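Local coordinates for protein bvu-3222 (Bacteroides vulgatus ATCC 8482, PDB 3FYF) that is of unknown function but is probably exported to the periplasm, and belongs to the DUF4251 family, built around an antiparallel beta sheet, at residues G46-E51 against G162-Y167. Residues are numbered along the deposited sequence; the frame is centred on the assembly and turned at random.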
# COMPACT_ATOMS: atom_id res chain seq x y z
N GLY B 46 23.19 7.73 5.13
CA GLY B 46 23.29 6.43 4.47
C GLY B 46 23.14 5.25 5.41
O GLY B 46 23.74 4.20 5.20
N SER B 47 22.33 5.44 6.44
CA SER B 47 22.12 4.42 7.47
C SER B 47 20.62 4.30 7.73
O SER B 47 20.07 4.98 8.59
CB SER B 47 22.88 4.79 8.75
OG SER B 47 22.86 3.73 9.69
N PHE B 48 19.97 3.43 6.96
CA PHE B 48 18.51 3.30 6.99
C PHE B 48 18.00 1.92 6.60
O PHE B 48 18.71 1.11 6.01
CB PHE B 48 17.84 4.36 6.10
CG PHE B 48 18.18 4.24 4.63
CD1 PHE B 48 17.45 3.39 3.79
CD2 PHE B 48 19.22 4.98 4.09
CE1 PHE B 48 17.77 3.28 2.45
CE2 PHE B 48 19.54 4.88 2.75
CZ PHE B 48 18.81 4.02 1.93
N VAL B 49 16.74 1.69 6.93
CA VAL B 49 16.03 0.49 6.50
C VAL B 49 14.59 0.86 6.15
O VAL B 49 13.97 1.68 6.83
CB VAL B 49 16.16 -0.66 7.57
CG1 VAL B 49 16.21 -0.08 8.93
CG2 VAL B 49 15.06 -1.72 7.46
N LEU B 50 14.08 0.31 5.05
CA LEU B 50 12.66 0.37 4.79
C LEU B 50 12.02 -0.93 5.24
O LEU B 50 12.30 -1.98 4.68
CB LEU B 50 12.33 0.67 3.33
CG LEU B 50 10.80 0.86 3.18
CD1 LEU B 50 10.49 2.18 2.53
CD2 LEU B 50 10.07 -0.29 2.48
N GLU B 51 11.16 -0.82 6.24
CA GLU B 51 10.44 -1.96 6.80
C GLU B 51 9.14 -2.15 6.02
O GLU B 51 8.20 -1.36 6.18
CB GLU B 51 10.14 -1.68 8.27
CG GLU B 51 11.39 -1.43 9.14
CD GLU B 51 11.05 -1.08 10.58
OE1 GLU B 51 11.92 -1.27 11.46
OE2 GLU B 51 9.92 -0.61 10.84
N GLY B 162 6.23 0.75 2.76
CA GLY B 162 6.35 0.65 4.21
C GLY B 162 6.91 1.89 4.86
O GLY B 162 6.65 3.00 4.41
N TYR B 163 7.68 1.67 5.92
CA TYR B 163 8.16 2.75 6.79
C TYR B 163 9.68 2.84 6.73
O TYR B 163 10.37 1.84 6.91
CB TYR B 163 7.67 2.53 8.24
CG TYR B 163 6.16 2.51 8.35
CD1 TYR B 163 5.44 3.69 8.52
CD2 TYR B 163 5.44 1.31 8.27
CE1 TYR B 163 4.04 3.68 8.60
CE2 TYR B 163 4.05 1.29 8.34
CZ TYR B 163 3.36 2.47 8.52
OH TYR B 163 1.99 2.45 8.61
N LEU B 164 10.18 4.05 6.46
CA LEU B 164 11.61 4.31 6.38
C LEU B 164 12.16 4.81 7.73
O LEU B 164 11.83 5.92 8.16
CB LEU B 164 11.88 5.34 5.28
CG LEU B 164 13.31 5.53 4.76
CD1 LEU B 164 13.83 4.24 4.14
CD2 LEU B 164 13.32 6.64 3.75
N VAL B 165 12.99 3.99 8.37
CA VAL B 165 13.50 4.30 9.72
C VAL B 165 15.03 4.34 9.74
O VAL B 165 15.67 3.75 8.86
CB VAL B 165 12.98 3.29 10.81
CG1 VAL B 165 11.49 3.49 11.07
CG2 VAL B 165 13.29 1.85 10.45
N PRO B 166 15.63 5.06 10.73
CA PRO B 166 17.07 4.94 10.89
C PRO B 166 17.47 3.53 11.27
O PRO B 166 16.75 2.86 12.01
CB PRO B 166 17.38 5.91 12.05
CG PRO B 166 16.25 6.85 12.08
CD PRO B 166 15.06 6.02 11.69
N TYR B 167 18.60 3.08 10.71
CA TYR B 167 19.16 1.78 11.05
C TYR B 167 19.49 1.76 12.54
O TYR B 167 20.10 2.68 13.08
CB TYR B 167 20.41 1.48 10.21
CG TYR B 167 21.18 0.26 10.67
CD1 TYR B 167 20.78 -1.02 10.30
CD2 TYR B 167 22.30 0.39 11.50
CE1 TYR B 167 21.48 -2.14 10.73
CE2 TYR B 167 23.00 -0.73 11.94
CZ TYR B 167 22.58 -1.99 11.55
OH TYR B 167 23.27 -3.10 11.98
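Val49 and Val165 face each other as a hydrogen-bonded antiparallel pair: Val49 N gives to Val165 O at 3.0 Å, and Val165 N returns a bond to Val49 O at 2.9 Å. Their side chains lie side by side, CG1 of Val49 resting 3.8 Å from CG2 of Val165. The Glu51 side chain, extended beyond CG, crosses that of Val165 at about a right angle and brings OE1 within 3.6 Å of the same CG2. Beyond the valines, Glu51 and Tyr163 exchange a second pair of backbone bonds, while at the other end Tyr167 N donates a nearly straight hydrogen bond to Ser47 O from above the carbonyl plane, 52° out of it. On the face of Leu50 and Leu164, opposite the valines, with CG anti to the backbone N (chi1 -165°), Leu164 brings CD1 within 3.7 Å of Phe48 CD1 and 4.0 Å of Leu50 CB.

Helix 27-44 packs on Phe48 and Leu164 through Leu43, and Tyr121 meets the Phe48 ring edge-to-face; on the valine face, Glu51 OE1 is hydrogen-bonded to His172, a tag residue. An alanine in place of Glu51 would probably uncover Val165 CG2 and leave His172 without this acceptor. Strands 71-75 and 144-151 extend the sheet outward, making this the antiparallel pairing of strand 48-52, the first after helix 27-44, with the last strand of the chain, 158-166, in a curled antiparallel sheet.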